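Local structure of putative uncharacterized protein (Staphylococcus aureus subsp. aureus Mu50, 3FYM) at residues L22-I36 and E51-I63. The protein is of unknown function but is probably a membrane protein whose soluble N-terminal helix-turn-helix domain is thought to bind DNA. Residues are numbered along the deposited sequence; the frame is centred on the assembly and turned at random.
Sequences LEQRTGIKREMLVHI and EGFIRKYASVVNI. With ZN (zinc ion), chain B.
Leu22 and Val60 meet near one end, Ile36 and Ile54 near the other, where helix 51-60 crosses helices 22-26 and 30-36 almost perpendicularly, at 106° and 95°, with axes 9.8 and 10.7 Å away. Leu22, its CG anti to the backbone N (chi1 -174°), sets methyl CD2 squarely over the Tyr57 ring, 3.4 Å from the centroid: a CH-pi contact that suits a branched aliphatic chain facing a flat aromatic. Leu33 CD2 approaches the same ring obliquely, while the phenol OH is hydrogen-bonded to Glu37, so the buried tyrosine keeps its polar end satisfied. Beta-branched Val60 divides its methyls: CG1 packs on Leu22 CD1 and Arg25 CB, CG2 on Thr26 CG2. CG1 also lies over one face of the Arg25 guanidinium, toward its rim. Thr26 serves both environments; its OG1 bonds to Leu22 O at 2.6 Å, on the opposite face from Thr26 N, leaving CG2 for the apolar side. Farther along, Phe53 receives Ile28 CG2 over one ring face and Ile28 CD1 against CD2 at 3.8 Å. Ile36, in one of its two conformers, brings CD1 obliquely to the ring and against Phe53 CB, and rests CG2 on Ile54 CG1 at 3.9 Å. Gly27, with positive phi, begins the turn from helix 22-26 into helix 30-36. Away from this packing, Glu31 OE2 and His35 NE2, one helical turn apart, bind a zinc ion together with a water. The packed apolar faces of these three helices, with helix 4-14 closing on Tyr57, make up much of the core of a helix-turn-helix domain, consistent with DNA binding.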
loop_
_atom_site.group_PDB
_atom_site.type_symbol
_atom_site.label_atom_id
_atom_site.label_comp_id
_atom_site.label_asym_id
_atom_site.label_seq_id
_atom_site.Cartn_x
_atom_site.Cartn_y
_atom_site.Cartn_z
ATOM N N LEU A 22 -10.666 4.915 3.180
ATOM C CA LEU A 22 -9.205 4.867 3.128
ATOM C C LEU A 22 -8.638 5.942 2.235
ATOM O O LEU A 22 -7.591 6.512 2.553
ATOM C CB LEU A 22 -8.790 3.440 2.697
ATOM C CG LEU A 22 -7.267 3.209 2.735
ATOM C CD1 LEU A 22 -6.696 3.344 4.156
ATOM C CD2 LEU A 22 -6.966 1.831 2.204
ATOM N N GLU A 23 -9.317 6.249 1.137
ATOM C CA GLU A 23 -8.857 7.380 0.301
ATOM C C GLU A 23 -8.906 8.677 1.071
ATOM O O GLU A 23 -7.971 9.495 0.986
ATOM C CB GLU A 23 -9.754 7.466 -0.940
ATOM C CG GLU A 23 -9.556 8.658 -1.874
ATOM C CD GLU A 23 -10.505 8.528 -3.044
ATOM O OE1 GLU A 23 -10.265 8.021 -4.066
ATOM O OE2 GLU A 23 -11.750 8.880 -2.971
ATOM N N GLN A 24 -9.956 8.886 1.837
ATOM C CA GLN A 24 -10.053 10.055 2.674
ATOM C C GLN A 24 -8.909 10.127 3.662
ATOM O O GLN A 24 -8.390 11.242 3.875
ATOM C CB GLN A 24 -11.375 10.048 3.449
ATOM C CG GLN A 24 -12.556 10.419 2.530
ATOM C CD GLN A 24 -13.871 10.191 3.285
ATOM O OE1 GLN A 24 -13.910 9.691 4.392
ATOM N NE2 GLN A 24 -14.951 10.530 2.608
ATOM N N ARG A 25 -8.592 9.047 4.327
ATOM C CA ARG A 25 -7.587 9.031 5.409
ATOM C C ARG A 25 -6.165 9.098 4.861
ATOM O O ARG A 25 -5.281 9.614 5.566
ATOM C CB ARG A 25 -7.750 7.798 6.288
ATOM C CG ARG A 25 -8.937 7.771 7.220
ATOM C CD ARG A 25 -8.632 8.156 8.644
ATOM N NE ARG A 25 -7.332 8.475 9.161
ATOM C CZ ARG A 25 -6.552 7.934 10.086
ATOM N NH1 ARG A 25 -5.336 8.411 10.434
ATOM N NH2 ARG A 25 -6.954 6.836 10.748
ATOM N N THR A 26 -5.917 8.553 3.690
ATOM C CA THR A 26 -4.550 8.456 3.175
ATOM C C THR A 26 -4.232 9.560 2.209
ATOM O O THR A 26 -3.068 9.869 1.939
ATOM C CB THR A 26 -4.271 7.143 2.434
ATOM O OG1 THR A 26 -5.282 6.935 1.422
ATOM C CG2 THR A 26 -4.445 5.947 3.339
ATOM N N GLY A 27 -5.263 10.115 1.555
ATOM C CA GLY A 27 -5.062 10.995 0.433
ATOM C C GLY A 27 -4.632 10.393 -0.864
ATOM O O GLY A 27 -4.308 11.046 -1.861
ATOM N N ILE A 28 -4.542 9.153 -1.099
ATOM C CA ILE A 28 -4.269 8.243 -2.156
ATOM C C ILE A 28 -5.619 7.892 -2.815
ATOM O O ILE A 28 -6.555 7.384 -2.237
ATOM C CB ILE A 28 -3.532 6.974 -1.726
ATOM C CG1 ILE A 28 -2.247 7.304 -0.946
ATOM C CG2 ILE A 28 -3.213 6.120 -2.942
ATOM C CD1 ILE A 28 -1.648 6.099 -0.234
ATOM N N LYS A 29 -5.652 8.086 -4.131
ATOM C CA LYS A 29 -6.872 7.824 -4.882
ATOM C C LYS A 29 -7.198 6.346 -4.855
ATOM O O LYS A 29 -6.320 5.469 -4.900
ATOM C CB LYS A 29 -6.749 8.273 -6.335
ATOM C CG LYS A 29 -6.930 9.778 -6.531
ATOM C CD LYS A 29 -6.878 10.124 -8.008
ATOM C CE LYS A 29 -6.955 11.631 -8.280
ATOM N NZ LYS A 29 -8.235 11.913 -9.000
ATOM N N ARG A 30 -8.498 6.039 -4.850
ATOM C CA ARG A 30 -8.979 4.658 -4.742
ATOM C C ARG A 30 -8.378 3.780 -5.816
ATOM O O ARG A 30 -8.090 2.632 -5.530
ATOM C CB ARG A 30 -10.521 4.470 -4.675
ATOM C CG ARG A 30 -11.208 4.762 -5.917
ATOM C CD ARG A 30 -12.678 4.658 -5.767
ATOM N NE ARG A 30 -13.332 3.443 -5.275
ATOM C CZ ARG A 30 -13.977 3.277 -4.132
ATOM N NH1 ARG A 30 -14.007 4.219 -3.230
ATOM N NH2 ARG A 30 -14.571 2.089 -3.883
ATOM N N GLU A 31 -8.227 4.278 -7.042
ATOM C CA GLU A 31 -7.622 3.455 -8.092
ATOM C C GLU A 31 -6.292 2.913 -7.642
ATOM O O GLU A 31 -5.946 1.752 -7.889
ATOM C CB GLU A 31 -7.457 4.285 -9.364
ATOM C CG GLU A 31 -6.698 3.600 -10.467
ATOM C CD GLU A 31 -6.332 4.443 -11.655
ATOM O OE1 GLU A 31 -6.749 5.611 -11.712
ATOM O OE2 GLU A 31 -5.594 3.972 -12.553
ATOM N N MET A 32 -5.479 3.777 -7.050
ATOM C CA MET A 32 -4.145 3.409 -6.643
ATOM C C MET A 32 -4.160 2.506 -5.423
ATOM O O MET A 32 -3.359 1.584 -5.328
ATOM C CB MET A 32 -3.279 4.653 -6.419
ATOM C CG MET A 32 -3.271 5.596 -7.595
ATOM S SD MET A 32 -2.817 4.767 -9.135
ATOM C CE MET A 32 -3.362 6.022 -10.325
ATOM N N LEU A 33 -5.088 2.746 -4.486
ATOM C CA LEU A 33 -5.253 1.832 -3.361
ATOM C C LEU A 33 -5.590 0.426 -3.862
ATOM O O LEU A 33 -5.045 -0.552 -3.331
ATOM C CB LEU A 33 -6.363 2.335 -2.405
ATOM C CG LEU A 33 -6.028 3.650 -1.689
ATOM C CD1 LEU A 33 -7.254 4.206 -0.962
ATOM C CD2 LEU A 33 -4.877 3.492 -0.690
ATOM N N VAL A 34 -6.488 0.292 -4.823
ATOM C CA VAL A 34 -6.813 -1.026 -5.377
ATOM C C VAL A 34 -5.640 -1.629 -6.055
ATOM O O VAL A 34 -5.367 -2.820 -5.935
ATOM C CB VAL A 34 -8.069 -0.923 -6.257
ATOM C CG1 VAL A 34 -8.322 -2.244 -6.990
ATOM C CG2 VAL A 34 -9.295 -0.556 -5.405
ATOM N N HIS A 35 -4.861 -0.812 -6.825
ATOM C CA HIS A 35 -3.620 -1.363 -7.396
ATOM C C HIS A 35 -2.704 -1.905 -6.299
ATOM O O HIS A 35 -2.182 -3.027 -6.446
ATOM C CB HIS A 35 -2.886 -0.363 -8.259
ATOM C CG HIS A 35 -3.544 0.021 -9.535
ATOM N ND1 HIS A 35 -4.166 -0.909 -10.347
ATOM C CD2 HIS A 35 -3.667 1.171 -10.175
ATOM C CE1 HIS A 35 -4.645 -0.267 -11.415
ATOM N NE2 HIS A 35 -4.355 1.030 -11.369
ATOM N N ILE A 36 -2.533 -1.174 -5.212
ATOM C CA ILE A 36 -1.672 -1.722 -4.139
ATOM C C ILE A 36 -2.228 -3.001 -3.571
ATOM O O ILE A 36 -1.487 -3.954 -3.339
ATOM C CB ILE A 36 -1.480 -0.642 -3.061
ATOM C CG1 ILE A 36 -0.813 0.576 -3.698
ATOM C CG2 ILE A 36 -0.716 -1.196 -1.864
ATOM C CD1 ILE A 36 -0.930 1.861 -2.968
ATOM N N GLU A 51 6.426 2.164 -2.155
ATOM C CA GLU A 51 6.667 2.057 -0.714
ATOM C C GLU A 51 5.958 3.135 0.054
ATOM O O GLU A 51 5.354 2.862 1.101
ATOM C CB GLU A 51 8.181 2.081 -0.426
ATOM C CG GLU A 51 8.434 1.947 1.052
ATOM C CD GLU A 51 9.881 1.813 1.441
ATOM O OE1 GLU A 51 10.758 1.619 0.630
ATOM O OE2 GLU A 51 10.156 1.831 2.613
ATOM N N GLY A 52 6.032 4.398 -0.423
ATOM C CA GLY A 52 5.369 5.454 0.296
ATOM C C GLY A 52 3.857 5.265 0.376
ATOM O O GLY A 52 3.257 5.610 1.416
ATOM N N PHE A 53 3.249 4.756 -0.661
ATOM C CA PHE A 53 1.810 4.451 -0.615
ATOM C C PHE A 53 1.522 3.353 0.402
ATOM O O PHE A 53 0.558 3.443 1.184
ATOM C CB PHE A 53 1.275 4.059 -1.964
ATOM C CG PHE A 53 1.206 5.117 -3.006
ATOM C CD1 PHE A 53 1.127 4.793 -4.338
ATOM C CD2 PHE A 53 1.176 6.445 -2.702
ATOM C CE1 PHE A 53 0.930 5.731 -5.324
ATOM C CE2 PHE A 53 0.979 7.400 -3.707
ATOM C CZ PHE A 53 0.877 7.036 -5.010
ATOM N N ILE A 54 2.305 2.272 0.357
ATOM C CA ILE A 54 2.140 1.188 1.342
ATOM C C ILE A 54 2.282 1.734 2.746
ATOM O O ILE A 54 1.528 1.357 3.640
ATOM C CB ILE A 54 3.150 0.066 1.044
ATOM C CG1 ILE A 54 2.756 -0.714 -0.219
ATOM C CG2 ILE A 54 3.286 -0.895 2.222
ATOM C CD1 ILE A 54 3.859 -1.576 -0.769
ATOM N N ARG A 55 3.269 2.579 2.969
ATOM C CA ARG A 55 3.526 3.155 4.286
ATOM C C ARG A 55 2.337 3.964 4.797
ATOM O O ARG A 55 1.944 3.838 5.965
ATOM C CB ARG A 55 4.782 4.018 4.222
ATOM C CG ARG A 55 5.197 4.691 5.465
ATOM C CD ARG A 55 6.516 5.460 5.296
ATOM N NE ARG A 55 7.595 4.525 4.880
ATOM C CZ ARG A 55 8.220 3.713 5.731
ATOM N NH1 ARG A 55 9.109 2.892 5.271
ATOM N NH2 ARG A 55 7.941 3.733 7.011
ATOM N N LYS A 56 1.761 4.792 3.935
ATOM C CA LYS A 56 0.642 5.603 4.376
ATOM C C LYS A 56 -0.572 4.732 4.664
ATOM O O LYS A 56 -1.279 4.941 5.651
ATOM C CB LYS A 56 0.351 6.663 3.313
ATOM C CG LYS A 56 -0.726 7.625 3.761
ATOM C CD LYS A 56 -0.384 8.370 5.035
ATOM C CE LYS A 56 -1.432 9.397 5.417
ATOM N NZ LYS A 56 -0.906 10.260 6.517
ATOM N N TYR A 57 -0.852 3.761 3.786
ATOM C CA TYR A 57 -1.928 2.801 4.017
ATOM C C TYR A 57 -1.730 2.132 5.365
ATOM O O TYR A 57 -2.621 2.116 6.232
ATOM C CB TYR A 57 -2.000 1.883 2.815
ATOM C CG TYR A 57 -3.122 0.913 2.680
ATOM C CD1 TYR A 57 -3.829 0.345 3.740
ATOM C CD2 TYR A 57 -3.490 0.477 1.414
ATOM C CE1 TYR A 57 -4.819 -0.546 3.584
ATOM C CE2 TYR A 57 -4.509 -0.452 1.217
ATOM C CZ TYR A 57 -5.172 -0.976 2.292
ATOM O OH TYR A 57 -6.179 -1.865 2.196
ATOM N N ALA A 58 -0.558 1.509 5.535
ATOM C CA ALA A 58 -0.250 0.771 6.765
ATOM C C ALA A 58 -0.479 1.633 7.982
ATOM O O ALA A 58 -1.065 1.226 8.981
ATOM C CB ALA A 58 1.166 0.227 6.709
ATOM N N SER A 59 0.031 2.870 7.954
ATOM C CA SER A 59 -0.090 3.717 9.139
ATOM C C SER A 59 -1.537 3.997 9.454
ATOM O O SER A 59 -1.948 3.948 10.627
ATOM C CB SER A 59 0.734 4.996 8.929
ATOM O OG SER A 59 0.082 5.876 8.048
ATOM N N VAL A 60 -2.406 4.251 8.458
ATOM C CA VAL A 60 -3.808 4.492 8.717
ATOM C C VAL A 60 -4.507 3.296 9.346
ATOM O O VAL A 60 -5.416 3.474 10.187
ATOM C CB VAL A 60 -4.522 4.927 7.398
ATOM C CG1 VAL A 60 -6.031 4.851 7.542
ATOM C CG2 VAL A 60 -4.067 6.330 7.060
ATOM N N VAL A 61 -4.127 2.095 8.981
ATOM C CA VAL A 61 -4.756 0.904 9.459
ATOM C C VAL A 61 -3.975 0.228 10.609
ATOM O O VAL A 61 -4.234 -0.915 10.974
ATOM C CB VAL A 61 -5.086 -0.106 8.354
ATOM C CG1 VAL A 61 -6.032 0.547 7.357
ATOM C CG2 VAL A 61 -3.859 -0.668 7.661
ATOM N N ASN A 62 -3.005 0.916 11.202
ATOM C CA ASN A 62 -2.216 0.474 12.365
ATOM C C ASN A 62 -1.574 -0.900 12.129
ATOM O O ASN A 62 -1.556 -1.889 12.883
ATOM C CB ASN A 62 -3.015 0.588 13.683
ATOM C CG ASN A 62 -3.260 2.024 14.139
ATOM O OD1 ASN A 62 -2.378 2.724 14.746
ATOM N ND2 ASN A 62 -4.488 2.460 13.907
ATOM N N ILE A 63 -0.880 -0.862 10.980
ATOM C CA ILE A 63 0.141 -1.826 10.706
ATOM C C ILE A 63 1.486 -1.105 10.720
ATOM O O ILE A 63 1.655 -0.118 10.007
ATOM C CB ILE A 63 -0.082 -2.550 9.361
ATOM C CG1 ILE A 63 -1.348 -3.420 9.396
ATOM C CG2 ILE A 63 1.122 -3.401 8.981
ATOM C CD1 ILE A 63 -1.716 -3.992 8.040
HETATM ZN ZN ZN B . -4.756 2.274 -12.846
HETATM O O HOH W 1 -5.159 5.660 12.025
HETATM O O HOH W 2 -3.069 2.934 -13.679
#